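Local coordinates for Glyoxalase/bleomycin resistance protein/dioxygenase (Nocardioides sp., PDB 4MYM) that is of unconfirmed function but, by its family, is probably a metal-dependent enzyme or an antibiotic-binding resistance protein of the vicinal oxygen chelate superfamily, at residues 97-108 with 145-155. Numbering follows the deposited sequence.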
loop_
_atom_site.group_PDB
_atom_site.type_symbol
_atom_site.label_atom_id
_atom_site.label_comp_id
_atom_site.label_asym_id
_atom_site.label_seq_id
_atom_site.Cartn_x
_atom_site.Cartn_y
_atom_site.Cartn_z
ATOM N N ARG A 97 0.422 7.703 12.610
ATOM C CA ARG A 97 0.200 6.753 11.523
ATOM C C ARG A 97 0.519 7.393 10.171
ATOM O O ARG A 97 0.132 8.546 9.888
ATOM C CB ARG A 97 -1.241 6.229 11.531
ATOM C CG ARG A 97 -1.634 5.444 12.777
ATOM C CD ARG A 97 -0.869 4.147 12.935
ATOM N NE ARG A 97 0.346 4.317 13.722
ATOM C CZ ARG A 97 1.241 3.369 13.963
ATOM N NH1 ARG A 97 1.108 2.147 13.460
ATOM N NH2 ARG A 97 2.298 3.657 14.710
ATOM N N THR A 98 1.187 6.614 9.321
ATOM C CA THR A 98 1.747 7.131 8.069
ATOM C C THR A 98 1.068 6.700 6.764
ATOM O O THR A 98 1.244 7.356 5.753
ATOM C CB THR A 98 3.222 6.733 7.970
ATOM O OG1 THR A 98 3.330 5.316 7.930
ATOM C CG2 THR A 98 3.991 7.253 9.161
ATOM N N VAL A 99 0.298 5.616 6.794
ATOM C CA VAL A 99 -0.347 5.060 5.608
ATOM C C VAL A 99 -1.452 4.111 6.066
ATOM O O VAL A 99 -1.365 3.562 7.174
ATOM C CB VAL A 99 0.674 4.302 4.728
ATOM C CG1 VAL A 99 1.318 3.140 5.493
ATOM C CG2 VAL A 99 0.020 3.839 3.427
HETATM N N MSE A 100 -2.476 3.929 5.240
HETATM C CA MSE A 100 -3.595 3.047 5.587
HETATM C C MSE A 100 -3.722 1.919 4.598
HETATM O O MSE A 100 -3.734 2.143 3.392
HETATM C CB MSE A 100 -4.909 3.827 5.661
HETATM C CG MSE A 100 -6.034 2.958 6.241
HETATM SE SE MSE A 100 -7.688 4.029 6.318
HETATM C CE MSE A 100 -8.381 3.697 4.502
ATOM N N VAL A 101 -3.815 0.701 5.123
ATOM C CA VAL A 101 -4.039 -0.494 4.317
ATOM C C VAL A 101 -5.494 -0.908 4.536
ATOM O O VAL A 101 -5.871 -1.181 5.677
ATOM C CB VAL A 101 -3.046 -1.597 4.739
ATOM C CG1 VAL A 101 -3.236 -2.849 3.910
ATOM C CG2 VAL A 101 -1.615 -1.080 4.587
ATOM N N ALA A 102 -6.310 -0.956 3.470
ATOM C CA ALA A 102 -7.742 -1.233 3.616
ATOM C C ALA A 102 -8.169 -2.557 2.975
ATOM O O ALA A 102 -7.703 -2.937 1.888
ATOM C CB ALA A 102 -8.574 -0.089 3.073
ATOM N N VAL A 103 -9.066 -3.234 3.685
ATOM C CA VAL A 103 -9.559 -4.545 3.346
ATOM C C VAL A 103 -11.080 -4.457 3.291
ATOM O O VAL A 103 -11.720 -4.269 4.313
ATOM C CB VAL A 103 -9.127 -5.555 4.427
ATOM C CG1 VAL A 103 -9.714 -6.929 4.165
ATOM C CG2 VAL A 103 -7.611 -5.608 4.550
ATOM N N GLU A 104 -11.666 -4.569 2.101
ATOM C CA GLU A 104 -13.096 -4.452 1.994
ATOM C C GLU A 104 -13.696 -5.822 2.297
ATOM O O GLU A 104 -13.292 -6.803 1.701
ATOM C CB GLU A 104 -13.539 -4.020 0.602
ATOM C CG GLU A 104 -15.058 -3.892 0.526
ATOM C CD GLU A 104 -15.580 -3.335 -0.781
ATOM O OE1 GLU A 104 -14.776 -2.882 -1.635
ATOM O OE2 GLU A 104 -16.819 -3.361 -0.947
ATOM N N LEU A 105 -14.657 -5.871 3.216
ATOM C CA LEU A 105 -15.428 -7.095 3.464
ATOM C C LEU A 105 -16.809 -7.002 2.800
ATOM O O LEU A 105 -17.220 -5.935 2.352
ATOM C CB LEU A 105 -15.554 -7.341 4.963
ATOM C CG LEU A 105 -14.249 -7.502 5.756
ATOM C CD1 LEU A 105 -14.547 -8.037 7.140
ATOM C CD2 LEU A 105 -13.238 -8.413 5.062
ATOM N N SER A 106 -17.521 -8.125 2.754
ATOM C CA SER A 106 -18.746 -8.233 1.970
ATOM C C SER A 106 -20.033 -7.844 2.691
ATOM O O SER A 106 -21.069 -7.773 2.054
ATOM C CB SER A 106 -18.895 -9.658 1.439
ATOM O OG SER A 106 -17.755 -10.005 0.687
ATOM N N SER A 107 -19.983 -7.611 4.001
ATOM C CA SER A 107 -21.164 -7.132 4.717
ATOM C C SER A 107 -20.776 -6.515 6.058
ATOM O O SER A 107 -19.779 -6.918 6.639
ATOM C CB SER A 107 -22.156 -8.277 4.965
ATOM O OG SER A 107 -22.030 -8.776 6.286
ATOM N N PRO A 108 -21.580 -5.563 6.556
ATOM C CA PRO A 108 -21.347 -4.923 7.862
ATOM C C PRO A 108 -21.253 -5.891 9.018
ATOM O O PRO A 108 -20.476 -5.687 9.940
ATOM C CB PRO A 108 -22.562 -4.007 8.021
ATOM C CG PRO A 108 -22.914 -3.651 6.629
ATOM C CD PRO A 108 -22.645 -4.877 5.808
ATOM N N CYS A 145 4.582 -1.198 11.478
ATOM C CA CYS A 145 5.400 -0.429 10.540
ATOM C C CYS A 145 4.847 0.969 10.274
ATOM O O CYS A 145 4.985 1.510 9.160
ATOM C CB CYS A 145 5.543 -1.210 9.228
ATOM S SG CYS A 145 6.460 -2.750 9.410
ATOM N N GLY A 146 4.230 1.566 11.296
ATOM C CA GLY A 146 3.648 2.892 11.170
ATOM C C GLY A 146 2.314 2.932 10.459
ATOM O O GLY A 146 1.656 3.958 10.436
ATOM N N GLU A 147 1.914 1.828 9.842
ATOM C CA GLU A 147 0.656 1.810 9.129
ATOM C C GLU A 147 -0.485 1.543 10.105
ATOM O O GLU A 147 -0.271 1.019 11.214
ATOM C CB GLU A 147 0.659 0.735 8.033
ATOM C CG GLU A 147 0.242 -0.665 8.466
ATOM C CD GLU A 147 1.300 -1.431 9.247
ATOM O OE1 GLU A 147 2.304 -0.842 9.711
ATOM O OE2 GLU A 147 1.120 -2.658 9.391
ATOM N N PHE A 148 -1.686 1.883 9.666
ATOM C CA PHE A 148 -2.886 1.285 10.239
ATOM C C PHE A 148 -3.692 0.576 9.173
ATOM O O PHE A 148 -3.569 0.869 7.977
ATOM C CB PHE A 148 -3.747 2.289 11.019
ATOM C CG PHE A 148 -4.384 3.383 10.204
ATOM C CD1 PHE A 148 -3.625 4.401 9.622
ATOM C CD2 PHE A 148 -5.766 3.464 10.104
ATOM C CE1 PHE A 148 -4.236 5.434 8.923
ATOM C CE2 PHE A 148 -6.376 4.482 9.398
ATOM C CZ PHE A 148 -5.617 5.479 8.820
ATOM N N TRP A 149 -4.512 -0.350 9.645
ATOM C CA TRP A 149 -5.399 -1.170 8.824
ATOM C C TRP A 149 -6.849 -0.795 9.061
ATOM O O TRP A 149 -7.249 -0.465 10.190
ATOM C CB TRP A 149 -5.208 -2.641 9.178
ATOM C CG TRP A 149 -3.865 -3.208 8.776
ATOM C CD1 TRP A 149 -2.647 -2.925 9.332
ATOM C CD2 TRP A 149 -3.618 -4.174 7.749
ATOM N NE1 TRP A 149 -1.655 -3.647 8.704
ATOM C CE2 TRP A 149 -2.223 -4.418 7.726
ATOM C CE3 TRP A 149 -4.439 -4.852 6.839
ATOM C CZ2 TRP A 149 -1.632 -5.321 6.823
ATOM C CZ3 TRP A 149 -3.861 -5.731 5.949
ATOM C CH2 TRP A 149 -2.467 -5.959 5.946
ATOM N N GLU A 150 -7.621 -0.823 7.983
ATOM C CA GLU A 150 -9.043 -0.614 8.016
ATOM C C GLU A 150 -9.696 -1.847 7.391
ATOM O O GLU A 150 -9.286 -2.291 6.323
ATOM C CB GLU A 150 -9.424 0.613 7.217
ATOM C CG GLU A 150 -10.934 0.860 7.137
ATOM C CD GLU A 150 -11.324 1.836 6.062
ATOM O OE1 GLU A 150 -10.979 1.601 4.881
ATOM O OE2 GLU A 150 -12.009 2.825 6.370
ATOM N N TYR A 151 -10.664 -2.429 8.091
ATOM C CA TYR A 151 -11.587 -3.382 7.484
ATOM C C TYR A 151 -12.885 -2.608 7.396
ATOM O O TYR A 151 -13.293 -1.957 8.367
ATOM C CB TYR A 151 -11.775 -4.639 8.341
ATOM C CG TYR A 151 -10.657 -5.653 8.359
ATOM C CD1 TYR A 151 -9.316 -5.284 8.238
ATOM C CD2 TYR A 151 -10.935 -7.003 8.561
ATOM C CE1 TYR A 151 -8.305 -6.223 8.274
ATOM C CE2 TYR A 151 -9.923 -7.942 8.610
ATOM C CZ TYR A 151 -8.608 -7.546 8.459
ATOM O OH TYR A 151 -7.603 -8.485 8.527
ATOM N N PHE A 152 -13.522 -2.614 6.230
ATOM C CA PHE A 152 -14.730 -1.843 6.022
ATOM C C PHE A 152 -15.711 -2.640 5.170
ATOM O O PHE A 152 -15.302 -3.512 4.397
ATOM C CB PHE A 152 -14.463 -0.471 5.392
ATOM C CG PHE A 152 -14.075 -0.510 3.930
ATOM C CD1 PHE A 152 -12.770 -0.810 3.543
ATOM C CD2 PHE A 152 -15.001 -0.214 2.945
ATOM C CE1 PHE A 152 -12.412 -0.851 2.200
ATOM C CE2 PHE A 152 -14.642 -0.261 1.602
ATOM C CZ PHE A 152 -13.350 -0.563 1.234
ATOM N N ALA A 153 -16.992 -2.343 5.360
ATOM C CA ALA A 153 -18.054 -2.866 4.505
ATOM C C ALA A 153 -19.145 -1.809 4.344
ATOM O O ALA A 153 -19.484 -1.083 5.289
ATOM C CB ALA A 153 -18.599 -4.158 5.072
ATOM N N TRP A 154 -19.668 -1.705 3.125
ATOM C CA TRP A 154 -20.626 -0.670 2.788
ATOM C C TRP A 154 -21.979 -0.973 3.427
ATOM O O TRP A 154 -22.413 -2.114 3.440
ATOM C CB TRP A 154 -20.809 -0.555 1.270
ATOM C CG TRP A 154 -19.588 -0.095 0.555
ATOM C CD1 TRP A 154 -18.922 -0.759 -0.419
ATOM C CD2 TRP A 154 -18.880 1.127 0.771
ATOM N NE1 TRP A 154 -17.838 -0.032 -0.825
ATOM C CE2 TRP A 154 -17.785 1.130 -0.106
ATOM C CE3 TRP A 154 -19.056 2.211 1.634
ATOM C CZ2 TRP A 154 -16.869 2.182 -0.158
ATOM C CZ3 TRP A 154 -18.147 3.254 1.587
ATOM C CH2 TRP A 154 -17.067 3.231 0.691
ATOM N N LEU A 155 -22.610 0.058 3.961
ATOM C CA LEU A 155 -23.988 -0.027 4.440
ATOM C C LEU A 155 -24.913 0.062 3.232
ATOM O O LEU A 155 -24.451 0.268 2.102
ATOM C CB LEU A 155 -24.274 1.113 5.419
ATOM C CG LEU A 155 -23.382 1.173 6.664
ATOM C CD1 LEU A 155 -23.702 2.415 7.480
ATOM C CD2 LEU A 155 -23.536 -0.080 7.515
HETATM O O HOH W 1 4.206 1.380 14.154
HETATM O O HOH W 2 5.790 4.186 8.281
HETATM O O HOH W 3 -18.510 -3.801 1.227
HETATM O O HOH W 4 -15.589 -0.516 -2.665
#
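Phe148 meets Arg97 and Met100 across a pair of parallel strands, 99-104 and 147-154, in one of the two four-stranded βαβββ modules expected of a glyoxalase/bleomycin resistance fold. Val101 N donates to Phe148 O and Val101 O accepts from Glu150 N, so Val101 bonds to the residues before and after Trp149, its partner in the parallel register. Through Val99, Met100 and Ala102, strand 99-104 continues the sheet into the second subunit as an antiparallel ladder.

Phe148 shares one face of the sheet with Met100, a selenomethionine. Its chi1 of 66° sets CG between the backbone N and the carbonyl carbon and carries the ring across to strand 99-104, where Met100 CG sits over its face, 3.7 Å from the ring centroid and offset toward the rim. SE approaches obliquely, 3.4 Å from Phe148 CE2, a Met-aromatic contact. Arg97 CB meets CD1 of the same ring, while the rest of the arginine chain bends back so that NH1 reaches Glu147 O at 2.9 Å. This bond is bent (N-H...O 145°) and comes in 47° out of the carbonyl plane, not on a lone pair. NH1 also bonds Gly143 O, so two backbone carbonyls hold NH1, and NH2 donates to water 1, which also accepts from Gly146 N.

On the other face Val101 CG1 lies over the six-membered ring of Trp149, 3.7 Å from its centroid, and Val103 CG2 touches that ring's edge. Back on the Phe148 face, Glu150 OE1, hydrogen-bonded to a bound buffer molecule that may mark a pocket, lies 3.5 Å from Ala102 CB. Beyond it, Glu104 CA lies over one face of the Phe152 ring, 4.0 Å from its centroid, and water 4 donates to Glu104 OE1 (2.7 Å) and accepts from Trp154 NE1 (2.9 Å).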